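Local coordinates for alcohol dehydrogenase IV (Corynebacterium glutamicum, PDB 3IV7), which probably reduces maleylacetate with a nicotinamide cofactor, and belongs to the iron-containing alcohol dehydrogenases, at residues 181-186 and 269-274; 277-282 and 289-294; 51-56 and 62-67. All blocks are in the same frame, centred on the assembly; numbering follows the deposited sequence.

Contact 1: residues 181-186 and 269-274; sequences SLWGPN and AFNAGD
The side chain of N271 lies across one face of the W183 indole and does nearly all the touching between 181-186 and 269-274. Its CB sits over the six-membered ring, 3.9 Å from the centroid and only 2° off the ring normal, so a methylene hydrogen can rest on the pi cloud as a CH-pi contact. Farther along the same side chain, ND2 reaches over the five-membered part, where it comes 3.3 Å from W183 NE1. Both atoms are donors, so this is packing and no bond joins them. The amide plane stands at 79° to the indole, and CB and ND2 make the approach.

Each polar group finds its partner elsewhere. W183 NE1 donates to D180 OD1, while N271 ND2 donates to N333 OD1, and N271 OD1 accepts a weak hydrogen bond from the backbone N of R335. N333 and, more weakly, R335 help to fix the rotation of the amide, and P334 also touches the tryptophan. W183 itself follows helix 164-181 in a type I turn from S181 to G184. With CG between the backbone N and the carbonyl carbon (chi1 48°), its ring is turned toward helix 256-271, where it leans on V267 and L268.

This is plain structural packing of the turn after helix 164-181 on the end of helix 256-271, in the helical C-terminal part. Tryptophan suits the buried junction with a broad apolar face and a single N-H at its rim; asparagine adds a short methylene and an amide. The contact is therefore a dispersive one between two groups whose polar atoms are hydrogen-bonded to neighbours.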
loop_
_atom_site.group_PDB
_atom_site.type_symbol
_atom_site.label_atom_id
_atom_site.label_comp_id
_atom_site.label_asym_id
_atom_site.label_seq_id
_atom_site.Cartn_x
_atom_site.Cartn_y
_atom_site.Cartn_z
ATOM N N SER A 181 -3.665 14.433 -4.601
ATOM C CA SER A 181 -4.174 13.384 -3.730
ATOM C C SER A 181 -4.053 13.752 -2.238
ATOM O O SER A 181 -4.825 13.256 -1.401
ATOM C CB SER A 181 -3.481 12.059 -4.031
ATOM O OG SER A 181 -3.945 11.496 -5.273
ATOM N N LEU A 182 -3.105 14.636 -1.921
ATOM C CA LEU A 182 -2.911 15.104 -0.559
ATOM C C LEU A 182 -4.115 15.843 0.024
ATOM O O LEU A 182 -4.267 15.895 1.240
ATOM C CB LEU A 182 -1.640 15.958 -0.450
ATOM C CG LEU A 182 -0.333 15.184 -0.728
ATOM C CD1 LEU A 182 0.873 16.082 -0.644
ATOM C CD2 LEU A 182 -0.211 13.989 0.230
ATOM N N TRP A 183 -4.938 16.450 -0.841
ATOM C CA TRP A 183 -6.208 17.070 -0.406
ATOM C C TRP A 183 -7.358 16.469 -1.249
ATOM O O TRP A 183 -8.378 17.109 -1.478
ATOM C CB TRP A 183 -6.162 18.618 -0.524
ATOM C CG TRP A 183 -5.646 19.070 -1.816
ATOM C CD1 TRP A 183 -6.246 18.907 -3.039
ATOM C CD2 TRP A 183 -4.383 19.690 -2.073
ATOM N NE1 TRP A 183 -5.420 19.356 -4.033
ATOM C CE2 TRP A 183 -4.274 19.850 -3.473
ATOM C CE3 TRP A 183 -3.331 20.113 -1.270
ATOM C CZ2 TRP A 183 -3.159 20.411 -4.072
ATOM C CZ3 TRP A 183 -2.240 20.693 -1.868
ATOM C CH2 TRP A 183 -2.160 20.831 -3.259
ATOM N N GLY A 184 -7.175 15.224 -1.696
ATOM C CA GLY A 184 -8.177 14.541 -2.521
ATOM C C GLY A 184 -9.487 14.328 -1.768
ATOM O O GLY A 184 -9.517 14.433 -0.535
ATOM N N PRO A 185 -10.578 14.010 -2.503
ATOM C CA PRO A 185 -11.862 13.814 -1.838
ATOM C C PRO A 185 -11.847 12.676 -0.826
ATOM O O PRO A 185 -12.581 12.735 0.126
ATOM C CB PRO A 185 -12.813 13.483 -2.995
ATOM C CG PRO A 185 -11.921 13.072 -4.126
ATOM C CD PRO A 185 -10.687 13.850 -3.957
ATOM N N ASN A 186 -11.018 11.650 -1.057
ATOM C CA ASN A 186 -10.884 10.523 -0.113
ATOM C C ASN A 186 -9.452 10.364 0.369
ATOM O O ASN A 186 -8.970 9.261 0.539
ATOM C CB ASN A 186 -11.381 9.233 -0.749
ATOM C CG ASN A 186 -12.821 9.352 -1.264
ATOM O OD1 ASN A 186 -13.064 9.318 -2.471
ATOM N ND2 ASN A 186 -13.757 9.544 -0.358
ATOM N N ALA A 269 -0.114 26.221 -5.465
ATOM C CA ALA A 269 -0.075 27.595 -4.941
ATOM C C ALA A 269 -1.408 28.001 -4.369
ATOM O O ALA A 269 -1.474 28.619 -3.314
ATOM C CB ALA A 269 0.334 28.570 -6.040
ATOM N N PHE A 270 -2.472 27.636 -5.077
ATOM C CA PHE A 270 -3.851 27.996 -4.719
ATOM C C PHE A 270 -4.317 27.342 -3.408
ATOM O O PHE A 270 -4.867 28.015 -2.545
ATOM C CB PHE A 270 -4.788 27.566 -5.866
ATOM C CG PHE A 270 -6.253 27.860 -5.626
ATOM C CD1 PHE A 270 -6.783 29.103 -5.936
ATOM C CD2 PHE A 270 -7.113 26.864 -5.194
ATOM C CE1 PHE A 270 -8.140 29.369 -5.734
ATOM C CE2 PHE A 270 -8.483 27.120 -5.007
ATOM C CZ PHE A 270 -8.986 28.365 -5.269
ATOM N N ASN A 271 -4.104 26.026 -3.283
ATOM C CA ASN A 271 -4.593 25.244 -2.108
ATOM C C ASN A 271 -3.677 25.168 -0.882
ATOM O O ASN A 271 -4.148 24.850 0.220
ATOM C CB ASN A 271 -4.888 23.811 -2.527
ATOM C CG ASN A 271 -6.263 23.641 -3.052
ATOM O OD1 ASN A 271 -7.124 24.516 -2.890
ATOM N ND2 ASN A 271 -6.520 22.481 -3.644
ATOM N N ALA A 272 -2.380 25.406 -1.078
ATOM C CA ALA A 272 -1.373 25.134 -0.043
ATOM C C ALA A 272 -1.702 25.756 1.290
ATOM O O ALA A 272 -1.730 25.072 2.294
ATOM C CB ALA A 272 0.001 25.581 -0.497
ATOM N N GLY A 273 -1.945 27.062 1.293
ATOM C CA GLY A 273 -2.224 27.808 2.538
ATOM C C GLY A 273 -3.397 27.266 3.344
ATOM O O GLY A 273 -3.436 27.407 4.573
ATOM N N ASP A 274 -4.365 26.668 2.657
ATOM C CA ASP A 274 -5.527 26.097 3.308
ATOM C C ASP A 274 -5.362 24.599 3.638
ATOM O O ASP A 274 -6.258 23.996 4.237
ATOM C CB ASP A 274 -6.778 26.317 2.444
ATOM C CG ASP A 274 -7.292 27.784 2.499
ATOM O OD1 ASP A 274 -7.499 28.309 3.606
ATOM O OD2 ASP A 274 -7.508 28.382 1.421
#

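Contact 2: residues 277-282 and 289-294; sequences EAERRA and DTALEG. With EDO (1,2-ethanediol), chain C.
E279 OE2 takes two hydrogen bonds at the start of helix 291-301: one from A291 N at 2.7 Å, nearly straight at 162°, and one from a water at 2.8 Å. The same water accepts from L292 N, so the carboxylate serves two successive amides of the first turn, one directly and one through solvent. A291 N approaches from above the carboxylate plane, 39° out of it. E279 reaches across because its CG is anti to the backbone N (chi1 -164°) and the chain then bends at chi2, bringing OE2 against T290 CA as well. A negative group here would probably be favoured by the positive end of the helix dipole.

On another side of helix 276-286, R281 NE and NH2 grip the two hydroxyls of an ethanediol, probably from the crystallisation liquor. Between the helices, the methyls of A282 and A291 meet at 3.6 Å; alanine is small enough to let the backbones come close, with I199 of helix 189-211 also against A282. T290 OG1 accepts from E293 N at 3.1 Å. E279, T290 and the alanines thus make up two consecutive helices joined by a short connection, the second with a side-chain N-cap at T290 that the first helix supplements.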
loop_
_atom_site.group_PDB
_atom_site.type_symbol
_atom_site.label_atom_id
_atom_site.label_comp_id
_atom_site.label_asym_id
_atom_site.label_seq_id
_atom_site.Cartn_x
_atom_site.Cartn_y
_atom_site.Cartn_z
ATOM N N GLU A 277 -1.303 20.545 6.686
ATOM C CA GLU A 277 -0.756 19.201 6.883
ATOM C C GLU A 277 -0.244 18.647 5.552
ATOM O O GLU A 277 0.844 18.093 5.491
ATOM C CB GLU A 277 -1.798 18.260 7.511
ATOM C CG GLU A 277 -2.240 18.704 8.923
ATOM C CD GLU A 277 -3.009 17.627 9.702
ATOM O OE1 GLU A 277 -2.818 16.415 9.438
ATOM O OE2 GLU A 277 -3.769 18.004 10.626
ATOM N N ALA A 278 -1.022 18.835 4.489
ATOM C CA ALA A 278 -0.604 18.409 3.140
ATOM C C ALA A 278 0.650 19.150 2.706
ATOM O O ALA A 278 1.625 18.531 2.275
ATOM C CB ALA A 278 -1.705 18.640 2.145
ATOM N N GLU A 279 0.647 20.477 2.896
ATOM C CA GLU A 279 1.779 21.323 2.517
ATOM C C GLU A 279 3.061 20.871 3.236
ATOM O O GLU A 279 4.116 20.789 2.629
ATOM C CB GLU A 279 1.460 22.804 2.830
ATOM C CG GLU A 279 2.369 23.844 2.153
ATOM C CD GLU A 279 3.743 23.992 2.818
ATOM O OE1 GLU A 279 3.867 23.738 4.022
ATOM O OE2 GLU A 279 4.695 24.373 2.114
ATOM N N ARG A 280 2.962 20.544 4.523
ATOM C CA ARG A 280 4.155 20.143 5.271
ATOM C C ARG A 280 4.652 18.757 4.834
ATOM O O ARG A 280 5.844 18.523 4.731
ATOM C CB ARG A 280 3.905 20.206 6.786
ATOM C CG ARG A 280 3.754 21.648 7.318
ATOM C CD ARG A 280 3.741 21.689 8.858
ATOM N NE ARG A 280 2.788 20.744 9.460
ATOM C CZ ARG A 280 1.539 21.031 9.840
ATOM N NH1 ARG A 280 1.031 22.244 9.673
ATOM N NH2 ARG A 280 0.784 20.084 10.394
ATOM N N ARG A 281 3.733 17.862 4.527
ATOM C CA ARG A 281 4.121 16.554 4.042
ATOM C C ARG A 281 4.834 16.674 2.675
ATOM O O ARG A 281 5.867 16.064 2.457
ATOM C CB ARG A 281 2.905 15.644 3.942
ATOM C CG ARG A 281 3.268 14.204 3.719
ATOM C CD ARG A 281 2.085 13.382 3.311
ATOM N NE ARG A 281 1.191 13.075 4.417
ATOM C CZ ARG A 281 1.353 12.078 5.282
ATOM N NH1 ARG A 281 2.416 11.279 5.219
ATOM N NH2 ARG A 281 0.443 11.888 6.239
ATOM N N ALA A 282 4.281 17.476 1.778
ATOM C CA ALA A 282 4.880 17.651 0.449
ATOM C C ALA A 282 6.280 18.297 0.601
ATOM O O ALA A 282 7.257 17.833 0.027
ATOM C CB ALA A 282 3.962 18.519 -0.436
ATOM N N ASP A 289 11.644 23.866 2.568
ATOM C CA ASP A 289 10.859 24.510 3.640
ATOM C C ASP A 289 9.381 24.582 3.333
ATOM O O ASP A 289 8.550 24.470 4.237
ATOM C CB ASP A 289 11.403 25.911 3.936
ATOM C CG ASP A 289 12.809 25.876 4.503
ATOM O OD1 ASP A 289 13.105 24.968 5.297
ATOM O OD2 ASP A 289 13.624 26.754 4.142
ATOM N N THR A 290 9.054 24.780 2.057
ATOM C CA THR A 290 7.679 24.784 1.612
ATOM C C THR A 290 7.520 23.844 0.422
ATOM O O THR A 290 8.475 23.573 -0.303
ATOM C CB THR A 290 7.213 26.195 1.180
ATOM O OG1 THR A 290 7.787 26.528 -0.081
ATOM C CG2 THR A 290 7.603 27.222 2.196
ATOM N N ALA A 291 6.295 23.402 0.197
ATOM C CA ALA A 291 5.997 22.500 -0.904
ATOM C C ALA A 291 6.215 23.189 -2.242
ATOM O O ALA A 291 6.732 22.580 -3.200
ATOM C CB ALA A 291 4.570 22.002 -0.787
ATOM N N LEU A 292 5.842 24.458 -2.311
ATOM C CA LEU A 292 5.934 25.220 -3.574
ATOM C C LEU A 292 7.379 25.492 -3.974
ATOM O O LEU A 292 7.714 25.392 -5.129
ATOM C CB LEU A 292 5.153 26.526 -3.488
ATOM C CG LEU A 292 4.983 27.287 -4.823
ATOM C CD1 LEU A 292 4.212 26.475 -5.829
ATOM C CD2 LEU A 292 4.304 28.621 -4.592
ATOM N N GLU A 293 8.247 25.826 -3.033
ATOM C CA GLU A 293 9.633 26.058 -3.426
ATOM C C GLU A 293 10.251 24.731 -3.891
ATOM O O GLU A 293 11.039 24.707 -4.804
ATOM C CB GLU A 293 10.467 26.733 -2.317
ATOM C CG GLU A 293 10.894 25.857 -1.180
ATOM C CD GLU A 293 11.597 26.657 -0.040
ATOM O OE1 GLU A 293 11.093 27.747 0.323
ATOM O OE2 GLU A 293 12.639 26.183 0.486
ATOM N N GLY A 294 9.848 23.631 -3.281
ATOM C CA GLY A 294 10.297 22.334 -3.726
ATOM C C GLY A 294 9.842 22.080 -5.156
ATOM O O GLY A 294 10.638 21.688 -6.000
HETATM C C1 EDO C . -1.729 15.485 5.059
HETATM O O1 EDO C . -1.355 14.711 3.916
HETATM C C2 EDO C . -2.586 14.645 5.993
HETATM O O2 EDO C . -1.727 13.850 6.808
HETATM O O HOH W 1 4.051 25.488 -0.324
#

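Contact 3: residues 51-56 and 62-67; sequences IAHKVA and AIWHDE
H53 and W64 lie face to face, the imidazole over the six-membered ring of the indole with centroids 3.7 Å apart and planes only 10° from parallel. The overlap is close to full: W64 CZ3 lies over the centre of the imidazole, and H53 NE2 stands 3.5 Å above the indole plane. CD2 of the histidine covers the CH2 and CZ2 edge of the benzene ring, while CE1 lies nearer CE3.

The two first torsions are alike. In H53, CG is anti to the carbonyl carbon and beside the backbone N (chi1 -80°), which swings the imidazole off the side of the helix and back along it; ND1 then donates to the backbone O of M49, one turn earlier, and this bond helps to fix the ring's rotation. W64 adopts the same relation (chi1 -55°), and its second torsion turns the ring roughly perpendicular to the CA-CB-CG plane, presenting a face to H53.

Helix 49-55 is the crossover of a beta-alpha-beta unit between the parallel strands 40-43 and 63-65, and W64 is the strand residue that reaches toward it. Strand 63-65 is outermost within this chain in the six-stranded parallel sheet of the N-terminal domain, a Rossmann-like layer, and pairs with strand 40-43, whose V42 packs against both A52 and W64. An aromatic residue spans the gap well here, since the small A52 and A56 leave room for an indole beside the helix.

From the other side of the indole plane than H53, and obliquely, the methyl of A56 reaches W64 CH2 at 3.9 Å. The histidine, itself exposed, lies over one face of the partly exposed W64. A52 contributes its carbonyl O, which lies in the indole plane at the ring edge, 3.9 Å from CZ3, while also accepting the helical hydrogen bond from A56 N.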
loop_
_atom_site.group_PDB
_atom_site.type_symbol
_atom_site.label_atom_id
_atom_site.label_comp_id
_atom_site.label_asym_id
_atom_site.label_seq_id
_atom_site.Cartn_x
_atom_site.Cartn_y
_atom_site.Cartn_z
ATOM N N ILE A 51 9.113 -2.664 -30.140
ATOM C CA ILE A 51 9.454 -2.879 -28.772
ATOM C C ILE A 51 8.538 -3.946 -28.098
ATOM O O ILE A 51 8.998 -4.715 -27.309
ATOM C CB ILE A 51 9.386 -1.580 -28.028
ATOM C CG1 ILE A 51 10.613 -0.748 -28.384
ATOM C CG2 ILE A 51 9.343 -1.816 -26.554
ATOM N N ALA A 52 7.260 -3.981 -28.466
ATOM C CA ALA A 52 6.324 -4.966 -27.915
ATOM C C ALA A 52 6.693 -6.356 -28.369
ATOM O O ALA A 52 6.588 -7.292 -27.616
ATOM C CB ALA A 52 4.861 -4.642 -28.303
ATOM N N HIS A 53 7.141 -6.479 -29.593
ATOM C CA HIS A 53 7.606 -7.778 -30.101
ATOM C C HIS A 53 8.804 -8.282 -29.303
ATOM O O HIS A 53 8.864 -9.463 -28.971
ATOM C CB HIS A 53 7.940 -7.704 -31.567
ATOM C CG HIS A 53 6.743 -7.786 -32.450
ATOM N ND1 HIS A 53 5.898 -6.720 -32.650
ATOM C CD2 HIS A 53 6.205 -8.826 -33.129
ATOM C CE1 HIS A 53 4.920 -7.085 -33.457
ATOM N NE2 HIS A 53 5.080 -8.358 -33.760
ATOM N N LYS A 54 9.730 -7.376 -28.956
ATOM C CA LYS A 54 10.885 -7.757 -28.146
ATOM C C LYS A 54 10.438 -8.144 -26.736
ATOM O O LYS A 54 10.962 -9.072 -26.166
ATOM C CB LYS A 54 11.929 -6.637 -28.058
ATOM C CG LYS A 54 12.557 -6.223 -29.380
ATOM C CD LYS A 54 13.933 -5.532 -29.152
ATOM C CE LYS A 54 14.256 -4.486 -30.223
ATOM N NZ LYS A 54 13.486 -3.188 -29.996
ATOM N N VAL A 55 9.473 -7.414 -26.179
ATOM C CA VAL A 55 8.986 -7.695 -24.829
ATOM C C VAL A 55 8.276 -9.043 -24.743
ATOM O O VAL A 55 8.405 -9.749 -23.760
ATOM C CB VAL A 55 8.050 -6.593 -24.351
ATOM C CG1 VAL A 55 7.307 -7.020 -23.089
ATOM C CG2 VAL A 55 8.849 -5.278 -24.151
ATOM N N ALA A 56 7.548 -9.407 -25.793
ATOM C CA ALA A 56 6.836 -10.681 -25.817
ATOM C C ALA A 56 7.630 -11.821 -26.509
ATOM O O ALA A 56 7.041 -12.831 -26.882
ATOM C CB ALA A 56 5.486 -10.499 -26.499
ATOM N N ALA A 62 -1.132 -14.713 -29.506
ATOM C CA ALA A 62 -2.222 -15.057 -30.428
ATOM C C ALA A 62 -2.579 -13.891 -31.336
ATOM O O ALA A 62 -2.858 -14.071 -32.504
ATOM C CB ALA A 62 -3.443 -15.496 -29.641
ATOM N N ILE A 63 -2.613 -12.696 -30.782
ATOM C CA ILE A 63 -3.011 -11.508 -31.544
ATOM C C ILE A 63 -2.142 -10.317 -31.175
ATOM O O ILE A 63 -1.866 -10.085 -29.986
ATOM C CB ILE A 63 -4.502 -11.108 -31.245
ATOM C CG1 ILE A 63 -5.479 -12.114 -31.851
ATOM C CG2 ILE A 63 -4.785 -9.691 -31.774
ATOM C CD1 ILE A 63 -5.541 -12.092 -33.431
ATOM N N TRP A 64 -1.708 -9.575 -32.199
ATOM C CA TRP A 64 -1.015 -8.294 -32.031
ATOM C C TRP A 64 -1.976 -7.205 -32.512
ATOM O O TRP A 64 -2.400 -7.224 -33.661
ATOM C CB TRP A 64 0.244 -8.234 -32.878
ATOM C CG TRP A 64 1.194 -9.347 -32.637
ATOM C CD1 TRP A 64 1.231 -10.532 -33.283
ATOM C CD2 TRP A 64 2.293 -9.342 -31.735
ATOM N NE1 TRP A 64 2.260 -11.297 -32.807
ATOM C CE2 TRP A 64 2.944 -10.579 -31.868
ATOM C CE3 TRP A 64 2.770 -8.424 -30.792
ATOM C CZ2 TRP A 64 4.045 -10.926 -31.104
ATOM C CZ3 TRP A 64 3.881 -8.749 -30.060
ATOM C CH2 TRP A 64 4.506 -10.004 -30.209
ATOM N N HIS A 65 -2.334 -6.282 -31.634
ATOM C CA HIS A 65 -3.335 -5.293 -31.953
ATOM C C HIS A 65 -2.728 -3.925 -31.822
ATOM O O HIS A 65 -2.266 -3.555 -30.735
ATOM C CB HIS A 65 -4.532 -5.457 -31.007
ATOM C CG HIS A 65 -5.682 -4.558 -31.321
ATOM N ND1 HIS A 65 -6.636 -4.872 -32.268
ATOM C CD2 HIS A 65 -6.042 -3.356 -30.803
ATOM C CE1 HIS A 65 -7.528 -3.896 -32.328
ATOM N NE2 HIS A 65 -7.191 -2.966 -31.451
ATOM N N ASP A 66 -2.694 -3.164 -32.931
ATOM C CA ASP A 66 -2.070 -1.856 -32.910
ATOM C C ASP A 66 -2.976 -0.639 -33.029
ATOM O O ASP A 66 -2.470 0.505 -33.001
ATOM C CB ASP A 66 -0.894 -1.771 -33.886
ATOM C CG ASP A 66 -1.313 -1.853 -35.365
ATOM O OD1 ASP A 66 -2.521 -1.805 -35.695
ATOM O OD2 ASP A 66 -0.398 -1.974 -36.197
ATOM N N GLU A 67 -4.300 -0.833 -33.035
ATOM C CA GLU A 67 -5.197 0.329 -33.114
ATOM C C GLU A 67 -5.372 0.997 -31.764
ATOM O O GLU A 67 -6.334 0.768 -31.076
ATOM C CB GLU A 67 -6.564 -0.002 -33.741
ATOM C CG GLU A 67 -7.370 1.275 -33.949
ATOM C CD GLU A 67 -8.758 1.073 -34.514
ATOM O OE1 GLU A 67 -9.314 -0.039 -34.445
ATOM O OE2 GLU A 67 -9.324 2.080 -34.981
#

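Contacts 1 and 2 are neighbours in the helical C-terminal part, their centres 11 Å apart, whereas contact 3 lies on the opposite side of the chain's centre, in the N-terminal alpha/beta part, its centre about 40 Å from that of contact 1 and about 42 Å from that of contact 2. L182 joins the first two by packing on A278, R281 and A282, and helices 256-271 and 276-286 follow one another in sequence. Chemistry follows position: contact 1 is buried, its polar groups paired with protein partners; contact 2 is partly buried and uses a carboxylate and water at a helix start; contact 3, also partly buried, stacks an exposed histidine on the strand outermost within this chain.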